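PDB 3VXJ: DyP from Bjerkandera adusta, which binds haem b and 2,6-dimethoxyphenol and, as a dye-decolorizing peroxidase, probably uses hydrogen peroxide to oxidise dyes and phenolic compounds. Local coordinates for residues N10-I15 against F429-S434; I197-D202 against S210-G215; Y233-A238 against T248-A253; P269-P274 against E300-F305. All coordinates share one frame; numbering follows the deposited sequence.

Contact 1 (N10-I15 against F429-S434)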
# COMPACT_ATOMS: atom_id res chain seq x y z
N ASN A 10 -14.02 15.17 -9.87
CA ASN A 10 -12.92 15.21 -10.83
C ASN A 10 -11.68 14.44 -10.39
O ASN A 10 -10.70 14.38 -11.12
CB ASN A 10 -12.54 16.66 -11.15
CG ASN A 10 -11.84 16.78 -12.48
OD1 ASN A 10 -12.23 16.12 -13.45
ND2 ASN A 10 -10.79 17.61 -12.55
N ILE A 11 -11.73 13.86 -9.20
CA ILE A 11 -10.60 13.13 -8.64
C ILE A 11 -10.88 11.63 -8.72
O ILE A 11 -11.94 11.17 -8.29
CB ILE A 11 -10.34 13.55 -7.17
CG1 ILE A 11 -9.90 15.02 -7.13
CG2 ILE A 11 -9.26 12.64 -6.53
CD1 ILE A 11 -10.05 15.71 -5.78
N GLN A 12 -9.96 10.88 -9.30
CA GLN A 12 -10.13 9.43 -9.36
C GLN A 12 -10.27 8.84 -7.95
O GLN A 12 -9.46 9.10 -7.06
CB GLN A 12 -9.00 8.79 -10.17
CG GLN A 12 -9.01 9.18 -11.65
CD GLN A 12 -8.22 8.21 -12.51
OE1 GLN A 12 -8.55 7.03 -12.57
NE2 GLN A 12 -7.16 8.70 -13.15
N GLY A 13 -11.34 8.06 -7.76
CA GLY A 13 -11.79 7.74 -6.41
C GLY A 13 -10.85 6.90 -5.56
O GLY A 13 -10.85 7.04 -4.34
N ASP A 14 -10.06 6.03 -6.19
CA ASP A 14 -9.16 5.19 -5.39
C ASP A 14 -8.09 5.99 -4.64
O ASP A 14 -7.60 5.54 -3.61
CB ASP A 14 -8.51 4.10 -6.25
CG ASP A 14 -7.97 2.95 -5.42
OD1 ASP A 14 -8.70 2.47 -4.52
OD2 ASP A 14 -6.81 2.54 -5.64
N ILE A 15 -7.76 7.17 -5.16
CA ILE A 15 -6.73 8.02 -4.57
C ILE A 15 -7.15 8.54 -3.19
O ILE A 15 -6.38 8.47 -2.23
CB ILE A 15 -6.42 9.23 -5.46
CG1 ILE A 15 -5.91 8.79 -6.83
CG2 ILE A 15 -5.39 10.13 -4.77
CD1 ILE A 15 -5.91 9.92 -7.85
N PHE A 429 1.18 7.59 -12.88
CA PHE A 429 0.48 8.83 -12.57
C PHE A 429 -0.99 8.69 -12.94
O PHE A 429 -1.32 8.32 -14.07
CB PHE A 429 1.11 10.02 -13.32
CG PHE A 429 0.42 11.32 -13.04
CD1 PHE A 429 0.54 11.93 -11.79
CD2 PHE A 429 -0.41 11.91 -13.99
CE1 PHE A 429 -0.11 13.13 -11.51
CE2 PHE A 429 -1.06 13.12 -13.73
CZ PHE A 429 -0.92 13.72 -12.48
N LEU A 430 -1.86 8.99 -11.97
CA LEU A 430 -3.30 9.00 -12.21
C LEU A 430 -3.76 10.43 -12.35
O LEU A 430 -3.81 11.17 -11.37
CB LEU A 430 -4.06 8.33 -11.05
CG LEU A 430 -4.11 6.80 -11.02
CD1 LEU A 430 -2.74 6.20 -10.70
CD2 LEU A 430 -5.14 6.35 -10.02
N PRO A 431 -4.12 10.84 -13.59
CA PRO A 431 -4.56 12.22 -13.77
C PRO A 431 -5.96 12.46 -13.20
O PRO A 431 -6.69 11.52 -12.85
CB PRO A 431 -4.60 12.37 -15.30
CG PRO A 431 -3.73 11.24 -15.84
CD PRO A 431 -3.97 10.13 -14.87
N SER A 432 -6.34 13.73 -13.11
CA SER A 432 -7.74 14.06 -12.86
C SER A 432 -8.61 13.52 -14.00
O SER A 432 -8.14 13.21 -15.10
CB SER A 432 -7.93 15.57 -12.73
OG SER A 432 -7.78 16.20 -13.99
N ILE A 433 -9.91 13.45 -13.74
CA ILE A 433 -10.83 12.91 -14.72
C ILE A 433 -10.89 13.83 -15.95
O ILE A 433 -10.85 13.35 -17.09
CB ILE A 433 -12.21 12.61 -14.09
CG1 ILE A 433 -12.06 11.50 -13.03
CG2 ILE A 433 -13.25 12.22 -15.15
CD1 ILE A 433 -13.32 11.18 -12.26
N SER A 434 -10.94 15.14 -15.72
CA SER A 434 -10.93 16.09 -16.82
C SER A 434 -9.62 16.01 -17.61
O SER A 434 -9.62 16.07 -18.83
CB SER A 434 -11.20 17.52 -16.33
OG SER A 434 -10.22 17.96 -15.41
O HOH W 1 -7.41 12.06 -10.00
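The carboxamide of N10 meets S434 with both of its heteroatoms. N10 OD1 accepts from S434 N at 2.8 Å, while N10 ND2 donates to S434 OG at 2.9 Å, with the hydroxyl close to the amide plane. CG stands anti to the backbone N (chi1 -157°), which carries the amide across the start of helix 433-440. The backbone O of N10 takes I433 N at 2.9 Å, so one residue receives two successive N-H groups of the first helical turn. An alanine here keeps that backbone bond but has no amide for S434, and the start of the helix would probably be tied less firmly to 10-15.

Further along, Q12 NE2 donates to P431 O at 2.9 Å in a nearly straight bond (173°) that lies in the carbonyl plane, on a lone pair. A water adds a second link to P431 O, accepting from Q12 N at 2.9 Å and donating to P431 O at 3.0 Å. The far end of the same amide, Q12 OE1, accepts from L69 N on strand 65-71, which fixes the rotation of the group.

Strand 420-430 is an outermost strand of a four-stranded antiparallel sheet with the 2-3-1-4 order of a ferredoxin-like module; strand 65-71 belongs to the other such sheet, so Q12 spans the two modules of the DyP fold. I15 CD1 packs 4.0 Å from L430 CB, their chains running past one another antiparallel. In the next shell, S432 OG N-caps the helix through A435 N, and D14 binds S330 OG and Y359 OH.

Contact 2 (I197-D202 against S210-G215)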
# COMPACT_ATOMS: atom_id res chain seq x y z
N ILE A 197 -1.07 14.41 -1.09
CA ILE A 197 -1.61 13.31 -1.89
C ILE A 197 -1.86 13.72 -3.34
O ILE A 197 -1.58 12.96 -4.26
CB ILE A 197 -2.91 12.75 -1.25
CG1 ILE A 197 -2.71 12.40 0.24
CG2 ILE A 197 -3.43 11.54 -2.03
CD1 ILE A 197 -1.61 11.36 0.51
N LEU A 198 -2.39 14.93 -3.52
CA LEU A 198 -2.85 15.40 -4.83
C LEU A 198 -1.85 16.39 -5.42
O LEU A 198 -1.58 17.44 -4.83
CB LEU A 198 -4.25 16.05 -4.72
CG LEU A 198 -5.38 15.12 -4.27
CD1 LEU A 198 -6.61 15.93 -3.89
CD2 LEU A 198 -5.73 14.08 -5.32
N THR A 199 -1.33 16.05 -6.60
CA THR A 199 -0.39 16.94 -7.28
C THR A 199 -1.02 18.30 -7.57
O THR A 199 -2.19 18.39 -7.97
CB THR A 199 0.21 16.28 -8.56
OG1 THR A 199 -0.83 15.70 -9.35
CG2 THR A 199 1.20 15.17 -8.17
N GLY A 200 -0.24 19.35 -7.35
CA GLY A 200 -0.69 20.71 -7.65
C GLY A 200 -1.48 21.41 -6.55
O GLY A 200 -1.77 22.60 -6.67
N ARG A 201 -1.82 20.67 -5.49
CA ARG A 201 -2.58 21.23 -4.36
C ARG A 201 -1.66 21.72 -3.26
O ARG A 201 -0.47 21.40 -3.26
CB ARG A 201 -3.60 20.21 -3.84
CG ARG A 201 -4.76 19.94 -4.80
CD ARG A 201 -5.73 21.11 -4.82
NE ARG A 201 -6.78 20.90 -5.80
CZ ARG A 201 -7.65 21.84 -6.19
NH1 ARG A 201 -7.59 23.06 -5.68
NH2 ARG A 201 -8.57 21.55 -7.09
N ASP A 202 -2.19 22.51 -2.33
CA ASP A 202 -1.38 23.08 -1.25
C ASP A 202 -0.68 21.97 -0.47
O ASP A 202 -1.31 21.00 -0.06
CB ASP A 202 -2.24 23.93 -0.30
CG ASP A 202 -1.41 24.73 0.69
OD1 ASP A 202 -0.38 25.31 0.31
OD2 ASP A 202 -1.83 24.79 1.87
N SER A 210 0.10 22.45 -15.17
CA SER A 210 -1.25 22.77 -14.71
C SER A 210 -2.22 21.60 -14.90
O SER A 210 -3.09 21.37 -14.05
CB SER A 210 -1.78 24.03 -15.39
OG SER A 210 -2.05 23.81 -16.76
N TRP A 211 -2.05 20.84 -15.98
CA TRP A 211 -2.96 19.72 -16.24
C TRP A 211 -2.83 18.57 -15.23
O TRP A 211 -3.72 17.71 -15.16
CB TRP A 211 -2.83 19.20 -17.68
CG TRP A 211 -1.47 18.68 -18.09
CD1 TRP A 211 -0.54 19.33 -18.85
CD2 TRP A 211 -0.93 17.37 -17.84
NE1 TRP A 211 0.55 18.53 -19.06
CE2 TRP A 211 0.34 17.32 -18.45
CE3 TRP A 211 -1.40 16.24 -17.15
CZ2 TRP A 211 1.16 16.19 -18.39
CZ3 TRP A 211 -0.59 15.12 -17.09
CH2 TRP A 211 0.68 15.10 -17.71
N ALA A 212 -1.75 18.57 -14.46
CA ALA A 212 -1.52 17.55 -13.44
C ALA A 212 -2.27 17.81 -12.13
O ALA A 212 -2.22 16.98 -11.22
CB ALA A 212 -0.03 17.37 -13.18
N LEU A 213 -2.96 18.94 -12.03
CA LEU A 213 -3.75 19.24 -10.84
C LEU A 213 -4.71 18.10 -10.52
O LEU A 213 -5.42 17.60 -11.40
CB LEU A 213 -4.53 20.55 -11.01
CG LEU A 213 -5.37 21.02 -9.82
CD1 LEU A 213 -4.50 21.39 -8.63
CD2 LEU A 213 -6.24 22.20 -10.23
N ASP A 214 -4.73 17.70 -9.25
CA ASP A 214 -5.67 16.71 -8.71
C ASP A 214 -5.44 15.29 -9.21
O ASP A 214 -6.33 14.43 -9.11
CB ASP A 214 -7.13 17.15 -8.91
CG ASP A 214 -7.52 18.29 -8.00
OD1 ASP A 214 -6.96 18.38 -6.89
OD2 ASP A 214 -8.39 19.09 -8.41
N GLY A 215 -4.23 15.06 -9.72
CA GLY A 215 -3.74 13.71 -9.96
C GLY A 215 -2.97 13.21 -8.75
O GLY A 215 -2.88 13.89 -7.73
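The backbone of T199 is bonded through both its N-H and its carbonyl to adjacent residues, T199 N donating to G215 O and D214 N to T199 O, both at 2.9 Å, with L198 CA and L213 CA adding CA-H...O contacts to the same two oxygens. The T199 side chain makes a third link, OG1 donating to A212 O at 2.7 Å. That oxygen also accepts from G215 N, and the two donors reach it from opposite faces of its carbonyl plane.

Two type II turns, L198-R201 and A212-G215, thus lie against each other within the long connection from strand 191-192 to strand 216-225. G200 occupies the third place of its turn, where the positive phi by itself disfavours a side chain, since a CB would jam against T199 O; it would also come only 3.0 Å from L213 CD1.

R201 bends at chi2 (-74°), bringing its guanidinium back to D214 for a side-on, two-nitrogen salt bridge. R201 NE meets D214 OD1 at 2.8 Å in a practically straight bond (178°), and R201 NH2 meets D214 OD2 at 2.8 Å, each oxygen approached on its syn side. The two planes are 26° apart. L213 CD1 lies 3.6 Å above one face of the guanidinium, offset toward its rim. P7 touches both R201 and D214, whereas F429 of strand 420-430 packs on T199 and A212.

Contact 3 (Y233-A238 against T248-A253)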
# COMPACT_ATOMS: atom_id res chain seq x y z
N TYR A 233 8.25 -19.29 11.72
CA TYR A 233 9.23 -18.42 12.35
C TYR A 233 8.72 -17.89 13.69
O TYR A 233 9.47 -17.86 14.67
CB TYR A 233 9.61 -17.24 11.44
CG TYR A 233 10.66 -16.36 12.08
CD1 TYR A 233 12.01 -16.68 12.02
CD2 TYR A 233 10.29 -15.20 12.77
CE1 TYR A 233 12.97 -15.87 12.63
CE2 TYR A 233 11.24 -14.39 13.38
CZ TYR A 233 12.58 -14.72 13.30
OH TYR A 233 13.51 -13.91 13.91
N THR A 234 7.46 -17.47 13.75
CA THR A 234 6.92 -16.94 15.01
C THR A 234 6.76 -18.03 16.07
O THR A 234 6.94 -17.77 17.25
CB THR A 234 5.58 -16.17 14.83
OG1 THR A 234 4.55 -17.08 14.43
CG2 THR A 234 5.70 -15.02 13.82
N LEU A 235 6.44 -19.25 15.64
CA LEU A 235 6.40 -20.37 16.58
C LEU A 235 7.79 -20.73 17.10
O LEU A 235 7.96 -20.94 18.31
CB LEU A 235 5.72 -21.58 15.93
CG LEU A 235 4.20 -21.43 15.77
CD1 LEU A 235 3.69 -22.42 14.74
CD2 LEU A 235 3.50 -21.64 17.11
N ALA A 236 8.79 -20.77 16.22
CA ALA A 236 10.16 -21.10 16.60
C ALA A 236 10.79 -20.05 17.52
O ALA A 236 11.69 -20.36 18.32
CB ALA A 236 11.03 -21.30 15.37
N ASN A 237 10.32 -18.81 17.41
CA ASN A 237 10.89 -17.69 18.15
C ASN A 237 9.90 -17.05 19.12
O ASN A 237 10.05 -15.90 19.53
CB ASN A 237 11.47 -16.67 17.17
CG ASN A 237 12.65 -17.22 16.42
OD1 ASN A 237 13.77 -17.24 16.94
ND2 ASN A 237 12.42 -17.70 15.21
N ALA A 238 8.89 -17.83 19.48
CA ALA A 238 7.80 -17.37 20.34
C ALA A 238 8.35 -16.68 21.57
O ALA A 238 9.30 -17.16 22.20
CB ALA A 238 6.92 -18.54 20.74
N THR A 248 1.99 -19.12 26.71
CA THR A 248 2.09 -20.41 26.04
C THR A 248 2.83 -20.16 24.73
O THR A 248 2.91 -19.01 24.27
CB THR A 248 0.71 -21.01 25.72
OG1 THR A 248 0.05 -20.17 24.77
CG2 THR A 248 -0.14 -21.16 26.99
N GLN A 249 3.34 -21.21 24.10
CA GLN A 249 4.01 -21.02 22.82
C GLN A 249 3.10 -20.35 21.80
O GLN A 249 3.53 -19.45 21.09
CB GLN A 249 4.56 -22.33 22.28
CG GLN A 249 5.35 -22.12 21.00
CD GLN A 249 5.65 -23.40 20.27
OE1 GLN A 249 5.01 -24.43 20.52
NE2 GLN A 249 6.61 -23.35 19.36
N GLN A 250 1.84 -20.78 21.72
CA GLN A 250 0.93 -20.19 20.75
C GLN A 250 0.74 -18.70 21.04
O GLN A 250 0.78 -17.89 20.12
CB GLN A 250 -0.41 -20.93 20.67
CG GLN A 250 -1.30 -20.52 19.46
CD GLN A 250 -0.68 -20.85 18.09
OE1 GLN A 250 -0.15 -21.94 17.87
NE2 GLN A 250 -0.79 -19.90 17.16
N GLU A 251 0.57 -18.35 22.31
CA GLU A 251 0.44 -16.95 22.71
C GLU A 251 1.70 -16.16 22.36
O GLU A 251 1.62 -15.01 21.92
CB GLU A 251 0.15 -16.83 24.21
CG GLU A 251 -1.26 -17.20 24.59
CD GLU A 251 -1.46 -17.39 26.08
OE1 GLU A 251 -0.46 -17.43 26.84
OE2 GLU A 251 -2.63 -17.51 26.50
N GLY A 252 2.85 -16.78 22.60
CA GLY A 252 4.13 -16.11 22.37
C GLY A 252 4.40 -15.89 20.89
O GLY A 252 5.07 -14.92 20.52
N ALA A 253 3.89 -16.79 20.06
CA ALA A 253 4.02 -16.68 18.60
C ALA A 253 3.12 -15.58 18.07
O ALA A 253 3.56 -14.76 17.25
CB ALA A 253 3.69 -18.02 17.93
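Q249 reaches across to L235 from the first turn of helix 249-261, a turn opened by the capping box of T248 and E251. Its CG is anti to the backbone N (chi1 -176°) and the chain runs on extended, so NE2 can donate to L235 O at 3.0 Å. The bond is fairly straight at hydrogen (163°), but the donor stands 56° out of the carbonyl plane rather than on a lone pair. Q249 O, in turn, lies 3.5 Å from A238 CB.

Q250 turns back at chi2, placing OE1 3.7 Å from L235 CD2; its NE2 is held by E254 OE2. G252 follows after E251, and its bare CA permits the close approach of A238: a CB here would sit 3.2 Å from A238 CB.

At A253 the two segments come together most directly, with CA atoms of A238 and A253 4.2 Å apart. A253 CB presses on T234 O at 3.3 Å, and L235 CD2 covers the same methyl from 3.7 Å. The T234 hydroxyl itself is engaged within its own helix, with N231 O.

The contact therefore sets the C-terminal end of helix 227-236 against the N-terminal start of helix 249-261. The short strands 241-242 and 245-246 lie in the link between them, a backbone hydrogen bond joins G252 to I239, and Y233 packs on V416 and P417.

Contact 4 (P269-P274 against E300-F305)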
# COMPACT_ATOMS: atom_id res chain seq x y z
N PRO A 269 -3.72 -1.67 18.20
CA PRO A 269 -2.32 -1.26 18.18
C PRO A 269 -1.63 -1.64 19.49
O PRO A 269 -2.19 -1.45 20.58
CB PRO A 269 -2.40 0.26 18.03
CG PRO A 269 -3.71 0.63 18.63
CD PRO A 269 -4.63 -0.52 18.37
N ILE A 270 -0.42 -2.20 19.40
CA ILE A 270 0.27 -2.65 20.61
C ILE A 270 0.66 -1.50 21.55
O ILE A 270 0.77 -1.70 22.76
CB ILE A 270 1.48 -3.59 20.30
CG1 ILE A 270 2.66 -2.84 19.66
CG2 ILE A 270 1.01 -4.82 19.46
CD1 ILE A 270 3.84 -3.76 19.32
N ASP A 271 0.78 -0.28 21.02
CA ASP A 271 1.05 0.87 21.89
C ASP A 271 -0.09 1.06 22.90
O ASP A 271 0.16 1.48 24.03
CB ASP A 271 1.27 2.14 21.06
CG ASP A 271 1.89 3.26 21.85
OD1 ASP A 271 2.64 2.96 22.82
OD2 ASP A 271 1.64 4.43 21.50
N LEU A 272 -1.32 0.73 22.51
CA LEU A 272 -2.47 0.78 23.43
C LEU A 272 -2.76 -0.54 24.14
O LEU A 272 -3.30 -0.54 25.26
CB LEU A 272 -3.74 1.23 22.69
CG LEU A 272 -3.68 2.62 22.05
CD1 LEU A 272 -5.01 2.92 21.35
CD2 LEU A 272 -3.36 3.69 23.08
N ALA A 273 -2.43 -1.65 23.49
CA ALA A 273 -2.68 -3.00 24.00
C ALA A 273 -1.36 -3.76 23.98
O ALA A 273 -1.14 -4.64 23.13
CB ALA A 273 -3.72 -3.68 23.12
N PRO A 274 -0.45 -3.44 24.92
CA PRO A 274 0.92 -3.93 24.79
C PRO A 274 1.18 -5.38 25.21
O PRO A 274 2.25 -5.89 24.88
CB PRO A 274 1.71 -2.96 25.67
CG PRO A 274 0.75 -2.48 26.68
CD PRO A 274 -0.59 -2.43 25.99
N GLU A 300 11.25 0.07 24.60
CA GLU A 300 10.54 -0.79 23.65
C GLU A 300 9.52 -1.72 24.29
O GLU A 300 8.95 -2.57 23.60
CB GLU A 300 11.53 -1.60 22.80
CG GLU A 300 12.51 -0.71 22.08
CD GLU A 300 13.36 -1.45 21.08
OE1 GLU A 300 12.82 -1.80 20.01
OE2 GLU A 300 14.57 -1.66 21.36
N THR A 301 9.23 -1.56 25.58
CA THR A 301 8.23 -2.45 26.16
C THR A 301 6.87 -2.37 25.47
O THR A 301 6.28 -3.40 25.12
CB THR A 301 8.06 -2.24 27.65
OG1 THR A 301 9.29 -2.61 28.28
CG2 THR A 301 6.92 -3.11 28.21
N ARG A 302 6.39 -1.16 25.25
CA ARG A 302 5.06 -1.03 24.64
C ARG A 302 5.07 -1.32 23.14
O ARG A 302 4.10 -1.85 22.62
CB ARG A 302 4.45 0.33 24.95
CG ARG A 302 4.21 0.55 26.44
CD ARG A 302 3.43 1.82 26.73
NE ARG A 302 2.01 1.66 26.43
CZ ARG A 302 1.10 1.18 27.27
NH1 ARG A 302 1.44 0.78 28.48
NH2 ARG A 302 -0.17 1.07 26.88
N CYS A 303 6.14 -0.95 22.45
CA CYS A 303 6.26 -1.18 21.00
C CYS A 303 7.73 -1.16 20.60
O CYS A 303 8.44 -0.22 20.97
CB CYS A 303 5.50 -0.09 20.22
SG CYS A 303 5.38 -0.39 18.44
N PRO A 304 8.19 -2.16 19.81
CA PRO A 304 9.56 -2.04 19.29
C PRO A 304 9.75 -0.79 18.43
O PRO A 304 8.80 -0.31 17.81
CB PRO A 304 9.74 -3.30 18.43
CG PRO A 304 8.67 -4.26 18.93
CD PRO A 304 7.51 -3.37 19.30
N PHE A 305 10.98 -0.28 18.40
CA PHE A 305 11.28 0.87 17.55
C PHE A 305 11.12 0.53 16.07
O PHE A 305 10.79 1.42 15.27
CB PHE A 305 12.70 1.39 17.79
CG PHE A 305 12.95 1.85 19.21
CD1 PHE A 305 12.05 2.67 19.88
CD2 PHE A 305 14.14 1.48 19.85
CE1 PHE A 305 12.31 3.10 21.18
CE2 PHE A 305 14.39 1.90 21.16
CZ PHE A 305 13.48 2.71 21.82
O HOH W 2 3.81 -4.67 22.81
O HOH W 3 4.87 -5.65 25.94
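R302 grips the backbone O of D271 side-on, with NE donating at 3.0 Å and NH2 at 2.9 Å to that single oxygen. The bend at chi3 (76°) turns the guanidinium so that D271 O meets its edge near the plane, and P274 CG covers one face, offset toward the rim. The guanidinium is also paired through NE with D295 OD2 in a salt bridge; the approach of D271 OD1 to R302 NE, 3.9 Å, is a long one, with carboxylate and guanidinium planes 69° apart. D271 OD2 accepts instead from Y293 N.

Backbone oxygens also come close to one another: I270 O and R302 O, both acceptors, are 3.3 Å apart without bonding. A water lies within hydrogen-bonding distance of both R302 O and P274 O, and a second of P274 O and T301 O; their protons cannot serve every acceptor nearby. Next to these polar links, I270 CD1 packs against C303 SG and P304 CD.

A leucine in place of R302 would probably leave D271 O without its two donors and the D271-D295 pair without the charge of this arginine.

The side chain of D271 is about 7 Å from that of haem-binding R315 and about 9 Å from a bound 2,6-dimethoxyphenol, near that site but with no contact to it established here. Locally, R302 satisfies one carbonyl beside two acidic groups, and because D271 OD1 lies close to D295 OD1, the arginine would be expected to offset the repulsion of these like charges.

In the fold
Contacts 1 and 2 are mostly buried and adjacent, with centres 10 Å apart. They share a neighbourhood at strand 420-430, where F429 CE1 lies 3.4 Å from T199 OG1, and I15 packs on I197. Contacts 3 and 4 are only partly buried, lie together with centres 18 Å apart and do not touch; contact 3 is on the opposite side of the chain's centre from contacts 1 and 2. Helix 249-261 links them, since contact 3 uses its start while its later residues A258 and R259 meet I270. Contact 1 relies on uncharged amides and a water and contact 2 on a two-bond salt bridge, whereas contact 3 is chiefly small-residue packing and contact 4 directs an arginine to a carbonyl.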